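Local coordinates for DUF5625 domain-containing protein (Sulfurospirillum deleyianum, PDB 3NKG) that is of unknown function; its mainly antiparallel beta fold is consistent with a galactose-binding-like domain, so a ligand-binding role is possible but unproven, at residues A[28-39]-A[161-170]. Residues are numbered along the deposited sequence; the frame is centred on the assembly and turned at random.
Sequences ESWSYHLILQFA and RKVDFTIYIN
Three pairs, His-33 with Tyr-168, Ile-35 with Thr-166 and Gln-37 with Asp-164, each exchange two backbone hydrogen bonds, joining strands 30-38 and 163-169 as a regular antiparallel pair. Further bonds, Asn-170 N to Ser-31 O and Ala-39 N to Lys-162 O, extend the pairing at both ends.

Polar side chains reinforce it. Asn-170 ND2 donates to Ser-31 OG (2.9 Å), while Trp-30 NE1 reaches Asn-170 O (3.0 Å) at the indole edge, the N-H...O angle bent to 131°. Thr-166 OG1, also bonded to Ser-8, meets Gln-37 OE1 from above the amide carbonyl plane, and a water donates to that oxygen. Arg-161 NH2 holds Ala-39 O in its guanidinium plane; NH1 pairs with Asp-50.

On the face carrying His-33, Ile-35 and Tyr-168, Asn-170 CB covers the imidazole, 3.8 Å from its centroid; ND1 bonds to Thr-137. Tyr-168 chi1 (72°) lays its ring across both neighbours, with His-33 CB over its face and CE2 against Ile-35 CD1.

On the Leu-34, Leu-36 and Phe-165 face, Leu-34 CD2 packs alongside Ile-167 CG1 (3.6 Å), and Leu-34 CD1 and Leu-36 CD2 touch the Phe-165 edge.

These are the central strands of a four-stranded sheet, 132-140 beside 30-38 and 7-11 beside 163-169, with helix 49-58 packing against Phe-38.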
ATOM      1  N   GLU A  28      -3.915 -20.347   5.549  1.00 38.55           N
ATOM      2  CA  GLU A  28      -2.764 -21.137   5.150  1.00 35.83           C
ATOM      3  C   GLU A  28      -1.518 -20.499   5.720  1.00 41.54           C
ATOM      4  O   GLU A  28      -1.324 -19.271   5.601  1.00 40.36           O
ATOM      5  CB  GLU A  28      -2.681 -21.203   3.615  1.00 48.07           C
ATOM      6  CG  GLU A  28      -1.682 -22.224   3.046  1.00 62.21           C
ATOM      7  CD  GLU A  28      -1.676 -22.279   1.505  1.00 72.54           C
ATOM      8  OE1 GLU A  28      -2.739 -22.043   0.881  1.00 72.53           O
ATOM      9  OE2 GLU A  28      -0.604 -22.564   0.919  1.00 75.75           O
ATOM     10  N   SER A  29      -0.675 -21.315   6.348  1.00 31.57           N
ATOM     11  CA  SER A  29       0.627 -20.839   6.783  1.00 36.15           C
ATOM     12  C   SER A  29       1.466 -20.571   5.539  1.00 36.15           C
ATOM     13  O   SER A  29       1.897 -21.504   4.857  1.00 39.14           O
ATOM     14  CB  SER A  29       1.316 -21.872   7.690  1.00 35.36           C
ATOM     15  OG  SER A  29       0.559 -22.075   8.871  1.00 38.90           O
ATOM     16  N   TRP A  30       1.689 -19.296   5.238  1.00 24.39           N
ATOM     17  CA  TRP A  30       2.482 -18.933   4.066  1.00 31.21           C
ATOM     18  C   TRP A  30       2.949 -17.476   4.198  1.00 30.51           C
ATOM     19  O   TRP A  30       2.810 -16.859   5.270  1.00 28.90           O
ATOM     20  CB  TRP A  30       1.627 -19.105   2.812  1.00 32.71           C
ATOM     21  CG  TRP A  30       2.403 -19.369   1.576  1.00 38.54           C
ATOM     22  CD1 TRP A  30       2.655 -18.491   0.564  1.00 41.64           C
ATOM     23  CD2 TRP A  30       3.036 -20.601   1.210  1.00 47.57           C
ATOM     24  NE1 TRP A  30       3.404 -19.101  -0.413  1.00 45.02           N
ATOM     25  CE2 TRP A  30       3.653 -20.390  -0.041  1.00 47.49           C
ATOM     26  CE3 TRP A  30       3.129 -21.861   1.818  1.00 46.75           C
ATOM     27  CZ2 TRP A  30       4.359 -21.404  -0.701  1.00 50.45           C
ATOM     28  CZ3 TRP A  30       3.836 -22.862   1.160  1.00 51.77           C
ATOM     29  CH2 TRP A  30       4.445 -22.625  -0.085  1.00 50.60           C
ATOM     30  N   SER A  31       3.506 -16.917   3.126  1.00 24.82           N
ATOM     31  CA  SER A  31       3.866 -15.508   3.161  1.00 30.87           C
ATOM     32  C   SER A  31       2.778 -14.733   2.436  1.00 31.91           C
ATOM     33  O   SER A  31       2.129 -15.273   1.515  1.00 31.23           O
ATOM     34  CB  SER A  31       5.244 -15.234   2.532  1.00 41.39           C
ATOM     35  OG  SER A  31       5.302 -15.637   1.174  1.00 41.54           O
ATOM     36  N   TYR A  32       2.583 -13.488   2.870  1.00 28.64           N
ATOM     37  CA  TYR A  32       1.500 -12.636   2.385  1.00 27.89           C
ATOM     38  C   TYR A  32       1.989 -11.254   2.081  1.00 22.11           C
ATOM     39  O   TYR A  32       2.697 -10.643   2.874  1.00 23.20           O
ATOM     40  CB  TYR A  32       0.390 -12.493   3.429  1.00 27.19           C
ATOM     41  CG  TYR A  32      -0.363 -13.765   3.627  1.00 28.95           C
ATOM     42  CD1 TYR A  32       0.150 -14.779   4.427  1.00 24.11           C
ATOM     43  CD2 TYR A  32      -1.575 -13.978   2.976  1.00 33.63           C
ATOM     44  CE1 TYR A  32      -0.550 -15.985   4.591  1.00 31.22           C
ATOM     45  CE2 TYR A  32      -2.268 -15.151   3.137  1.00 30.40           C
ATOM     46  CZ  TYR A  32      -1.752 -16.162   3.940  1.00 29.97           C
ATOM     47  OH  TYR A  32      -2.462 -17.336   4.093  1.00 37.51           O
ATOM     48  N   HIS A  33       1.556 -10.733   0.946  1.00 23.88           N
ATOM     49  CA  HIS A  33       1.836  -9.354   0.613  1.00 23.23           C
ATOM     50  C   HIS A  33       0.839  -8.435   1.295  1.00 24.31           C
ATOM     51  O   HIS A  33      -0.366  -8.726   1.316  1.00 25.27           O
ATOM     52  CB  HIS A  33       1.723  -9.141  -0.898  1.00 27.45           C
ATOM     53  CG  HIS A  33       2.696  -9.945  -1.692  1.00 32.26           C
ATOM     54  ND1 HIS A  33       4.038 -10.006  -1.376  1.00 35.57           N
ATOM     55  CD2 HIS A  33       2.525 -10.722  -2.788  1.00 27.13           C
ATOM     56  CE1 HIS A  33       4.654 -10.792  -2.243  1.00 36.39           C
ATOM     57  NE2 HIS A  33       3.757 -11.244  -3.106  1.00 37.50           N
ATOM     58  N   LEU A  34       1.350  -7.315   1.810  1.00 25.59           N
ATOM     59  CA  LEU A  34       0.535  -6.226   2.333  1.00 23.91           C
ATOM     60  C   LEU A  34       0.727  -5.041   1.398  1.00 25.82           C
ATOM     61  O   LEU A  34       1.855  -4.630   1.155  1.00 20.51           O
ATOM     62  CB  LEU A  34       1.003  -5.818   3.727  1.00 23.98           C
ATOM     63  CG  LEU A  34       1.137  -6.906   4.784  1.00 27.71           C
ATOM     64  CD1 LEU A  34       1.289  -6.263   6.144  1.00 27.20           C
ATOM     65  CD2 LEU A  34      -0.076  -7.812   4.770  1.00 28.87           C
ATOM     66  N   ILE A  35      -0.365  -4.497   0.863  1.00 23.95           N
ATOM     67  CA  ILE A  35      -0.241  -3.447  -0.152  1.00 23.34           C
ATOM     68  C   ILE A  35      -1.341  -2.426   0.008  1.00 19.26           C
ATOM     69  O   ILE A  35      -2.330  -2.662   0.716  1.00 22.70           O
ATOM     70  CB  ILE A  35      -0.365  -4.021  -1.593  1.00 20.32           C
ATOM     71  CG1 ILE A  35      -1.811  -4.398  -1.885  1.00 27.20           C
ATOM     72  CG2 ILE A  35       0.575  -5.245  -1.808  1.00 20.88           C
ATOM     73  CD1 ILE A  35      -2.038  -5.012  -3.249  1.00 29.00           C
ATOM     74  N   LEU A  36      -1.179  -1.287  -0.654  1.00 20.52           N
ATOM     75  CA  LEU A  36      -2.271  -0.342  -0.768  1.00 18.48           C
ATOM     76  C   LEU A  36      -2.723  -0.331  -2.212  1.00 20.96           C
ATOM     77  O   LEU A  36      -1.885  -0.262  -3.131  1.00 25.89           O
ATOM     78  CB  LEU A  36      -1.802   1.075  -0.374  1.00 19.09           C
ATOM     79  CG  LEU A  36      -1.237   1.210   1.032  1.00 26.38           C
ATOM     80  CD1 LEU A  36      -0.727   2.619   1.224  1.00 26.94           C
ATOM     81  CD2 LEU A  36      -2.287   0.861   2.054  1.00 25.32           C
ATOM     82  N   GLN A  37      -4.037  -0.353  -2.422  1.00 20.51           N
ATOM     83  CA  GLN A  37      -4.622  -0.267  -3.759  1.00 28.60           C
ATOM     84  C   GLN A  37      -5.452   0.996  -3.883  1.00 29.35           C
ATOM     85  O   GLN A  37      -6.375   1.218  -3.079  1.00 24.41           O
ATOM     86  CB  GLN A  37      -5.534  -1.463  -4.029  1.00 28.89           C
ATOM     87  CG  GLN A  37      -4.843  -2.813  -3.963  1.00 32.50           C
ATOM     88  CD  GLN A  37      -5.788  -3.952  -4.309  1.00 39.05           C
ATOM     89  OE1 GLN A  37      -6.694  -4.284  -3.539  1.00 36.98           O
ATOM     90  NE2 GLN A  37      -5.594  -4.542  -5.479  1.00 43.79           N
ATOM     91  N   PHE A  38      -5.125   1.802  -4.895  1.00 22.34           N
ATOM     92  CA  PHE A  38      -5.776   3.095  -5.140  1.00 22.13           C
ATOM     93  C   PHE A  38      -6.820   2.999  -6.248  1.00 26.51           C
ATOM     94  O   PHE A  38      -6.525   2.518  -7.343  1.00 28.04           O
ATOM     95  CB  PHE A  38      -4.724   4.120  -5.566  1.00 22.75           C
ATOM     96  CG  PHE A  38      -3.728   4.420  -4.503  1.00 24.47           C
ATOM     97  CD1 PHE A  38      -2.805   3.446  -4.101  1.00 23.96           C
ATOM     98  CD2 PHE A  38      -3.757   5.645  -3.844  1.00 26.12           C
ATOM     99  CE1 PHE A  38      -1.906   3.724  -3.109  1.00 24.97           C
ATOM    100  CE2 PHE A  38      -2.868   5.930  -2.861  1.00 22.01           C
ATOM    101  CZ  PHE A  38      -1.935   4.985  -2.479  1.00 19.51           C
ATOM    102  N   ALA A  39      -8.035   3.458  -5.969  1.00 30.37           N
ATOM    103  CA  ALA A  39      -9.054   3.593  -7.026  1.00 31.64           C
ATOM    104  C   ALA A  39      -8.746   4.754  -7.964  1.00 30.33           C
ATOM    105  O   ALA A  39      -8.172   5.766  -7.560  1.00 27.01           O
ATOM    106  CB  ALA A  39     -10.426   3.758  -6.433  1.00 31.25           C
ATOM    107  N   ARG A 161     -10.839  10.009  -2.136  1.00 29.09           N
ATOM    108  CA  ARG A 161     -10.385   8.901  -2.957  1.00 30.14           C
ATOM    109  C   ARG A 161     -10.401   7.621  -2.153  1.00 29.92           C
ATOM    110  O   ARG A 161      -9.945   7.593  -1.020  1.00 35.38           O
ATOM    111  CB  ARG A 161      -8.993   9.158  -3.546  1.00 36.22           C
ATOM    112  CG  ARG A 161      -8.440   7.947  -4.310  1.00 42.25           C
ATOM    113  CD  ARG A 161      -7.110   8.236  -5.014  1.00 40.76           C
ATOM    114  NE  ARG A 161      -7.105   9.499  -5.761  1.00 35.02           N
ATOM    115  CZ  ARG A 161      -7.500   9.646  -7.027  1.00 37.75           C
ATOM    116  NH1 ARG A 161      -7.430  10.849  -7.597  1.00 41.90           N
ATOM    117  NH2 ARG A 161      -7.972   8.616  -7.732  1.00 31.79           N
ATOM    118  N   LYS A 162     -10.931   6.559  -2.739  1.00 29.44           N
ATOM    119  CA  LYS A 162     -10.900   5.253  -2.086  1.00 30.94           C
ATOM    120  C   LYS A 162      -9.529   4.597  -2.209  1.00 27.67           C
ATOM    121  O   LYS A 162      -8.933   4.564  -3.296  1.00 26.45           O
ATOM    122  CB  LYS A 162     -12.002   4.339  -2.623  1.00 35.65           C
ATOM    123  CG  LYS A 162     -13.365   4.623  -2.010  1.00 48.32           C
ATOM    124  CD  LYS A 162     -14.497   4.101  -2.873  1.00 58.71           C
ATOM    125  CE  LYS A 162     -15.701   5.055  -2.833  1.00 73.74           C
ATOM    126  NZ  LYS A 162     -16.841   4.624  -3.719  1.00 80.56           N
ATOM    127  N   VAL A 163      -9.040   4.110  -1.071  1.00 24.71           N
ATOM    128  CA  VAL A 163      -7.799   3.356  -0.974  1.00 28.39           C
ATOM    129  C   VAL A 163      -8.068   2.123  -0.085  1.00 30.63           C
ATOM    130  O   VAL A 163      -8.714   2.246   0.958  1.00 30.48           O
ATOM    131  CB  VAL A 163      -6.704   4.205  -0.315  1.00 23.87           C
ATOM    132  CG1 VAL A 163      -5.464   3.362  -0.052  1.00 28.67           C
ATOM    133  CG2 VAL A 163      -6.387   5.446  -1.156  1.00 23.68           C
ATOM    134  N   ASP A 164      -7.601   0.949  -0.513  1.00 22.31           N
ATOM    135  CA  ASP A 164      -7.728  -0.284   0.272  1.00 20.75           C
ATOM    136  C   ASP A 164      -6.362  -0.718   0.788  1.00 22.24           C
ATOM    137  O   ASP A 164      -5.383  -0.748   0.030  1.00 29.07           O
ATOM    138  CB  ASP A 164      -8.267  -1.429  -0.592  1.00 31.83           C
ATOM    139  CG  ASP A 164      -9.746  -1.305  -0.871  1.00 43.98           C
ATOM    140  OD1 ASP A 164     -10.479  -0.795  -0.000  1.00 45.88           O
ATOM    141  OD2 ASP A 164     -10.179  -1.734  -1.957  1.00 50.87           O
ATOM    142  N   PHE A 165      -6.285  -1.026   2.072  1.00 21.64           N
ATOM    143  CA  PHE A 165      -5.206  -1.869   2.578  1.00 23.14           C
ATOM    144  C   PHE A 165      -5.576  -3.319   2.268  1.00 31.01           C
ATOM    145  O   PHE A 165      -6.658  -3.793   2.636  1.00 30.30           O
ATOM    146  CB  PHE A 165      -5.015  -1.662   4.075  1.00 18.61           C
ATOM    147  CG  PHE A 165      -4.027  -2.595   4.696  1.00 21.01           C
ATOM    148  CD1 PHE A 165      -2.669  -2.299   4.682  1.00 29.63           C
ATOM    149  CD2 PHE A 165      -4.445  -3.746   5.317  1.00 26.04           C
ATOM    150  CE1 PHE A 165      -1.749  -3.161   5.260  1.00 32.18           C
ATOM    151  CE2 PHE A 165      -3.518  -4.620   5.903  1.00 24.63           C
ATOM    152  CZ  PHE A 165      -2.178  -4.324   5.864  1.00 27.09           C
ATOM    153  N   THR A 166      -4.681  -4.026   1.587  1.00 23.70           N
ATOM    154  CA  THR A 166      -4.992  -5.375   1.112  1.00 21.66           C
ATOM    155  C   THR A 166      -3.939  -6.426   1.496  1.00 23.24           C
ATOM    156  O   THR A 166      -2.735  -6.182   1.389  1.00 24.79           O
ATOM    157  CB  THR A 166      -5.229  -5.365  -0.397  1.00 27.29           C
ATOM    158  OG1 THR A 166      -6.438  -4.658  -0.661  1.00 31.33           O
ATOM    159  CG2 THR A 166      -5.370  -6.780  -0.948  1.00 27.96           C
ATOM    160  N   ILE A 167      -4.413  -7.582   1.961  1.00 24.55           N
ATOM    161  CA  ILE A 167      -3.549  -8.730   2.254  1.00 26.59           C
ATOM    162  C   ILE A 167      -3.861  -9.827   1.259  1.00 30.07           C
ATOM    163  O   ILE A 167      -5.014 -10.280   1.147  1.00 28.92           O
ATOM    164  CB  ILE A 167      -3.795  -9.267   3.684  1.00 27.04           C
ATOM    165  CG1 ILE A 167      -3.692  -8.137   4.699  1.00 34.07           C
ATOM    166  CG2 ILE A 167      -2.793 -10.391   4.061  1.00 29.18           C
ATOM    167  CD1 ILE A 167      -4.496  -8.360   5.945  1.00 41.66           C
ATOM    168  N   TYR A 168      -2.859 -10.251   0.503  1.00 29.38           N
ATOM    169  CA  TYR A 168      -3.073 -11.416  -0.348  1.00 27.83           C
ATOM    170  C   TYR A 168      -1.864 -12.358  -0.351  1.00 29.09           C
ATOM    171  O   TYR A 168      -0.730 -11.955  -0.069  1.00 28.19           O
ATOM    172  CB  TYR A 168      -3.511 -11.012  -1.767  1.00 37.28           C
ATOM    173  CG  TYR A 168      -2.414 -10.403  -2.611  1.00 35.30           C
ATOM    174  CD1 TYR A 168      -1.788 -11.142  -3.602  1.00 38.30           C
ATOM    175  CD2 TYR A 168      -2.007  -9.092  -2.421  1.00 35.95           C
ATOM    176  CE1 TYR A 168      -0.772 -10.589  -4.386  1.00 39.10           C
ATOM    177  CE2 TYR A 168      -0.990  -8.536  -3.188  1.00 41.13           C
ATOM    178  CZ  TYR A 168      -0.380  -9.289  -4.173  1.00 42.59           C
ATOM    179  OH  TYR A 168       0.634  -8.742  -4.942  1.00 47.80           O
ATOM    180  N   ILE A 169      -2.114 -13.624  -0.665  1.00 29.63           N
ATOM    181  CA  ILE A 169      -1.093 -14.642  -0.495  1.00 29.51           C
ATOM    182  C   ILE A 169      -0.009 -14.433  -1.539  1.00 31.41           C
ATOM    183  O   ILE A 169      -0.307 -14.042  -2.663  1.00 31.40           O
ATOM    184  CB  ILE A 169      -1.700 -16.063  -0.588  1.00 30.32           C
ATOM    185  CG1 ILE A 169      -0.825 -17.075   0.157  1.00 31.42           C
ATOM    186  CG2 ILE A 169      -1.921 -16.453  -2.039  1.00 35.21           C
ATOM    187  CD1 ILE A 169      -1.426 -18.456   0.257  1.00 32.75           C
ATOM    188  N   ASN A 170       1.248 -14.633  -1.150  1.00 29.40           N
ATOM    189  CA  ASN A 170       2.369 -14.525  -2.078  1.00 31.06           C
ATOM    190  C   ASN A 170       2.560 -15.840  -2.854  1.00 40.04           C
ATOM    191  O   ASN A 170       3.028 -16.821  -2.295  1.00 35.08           O
ATOM    192  CB  ASN A 170       3.635 -14.184  -1.299  1.00 34.89           C
ATOM    193  CG  ASN A 170       4.902 -14.319  -2.133  1.00 39.55           C
ATOM    194  OD1 ASN A 170       4.876 -14.203  -3.362  1.00 34.09           O
ATOM    195  ND2 ASN A 170       6.028 -14.557  -1.453  1.00 33.95           N
TER
HETATM  196  O   HOH W   1      -9.567  -3.808  -3.145  1.00 42.00           O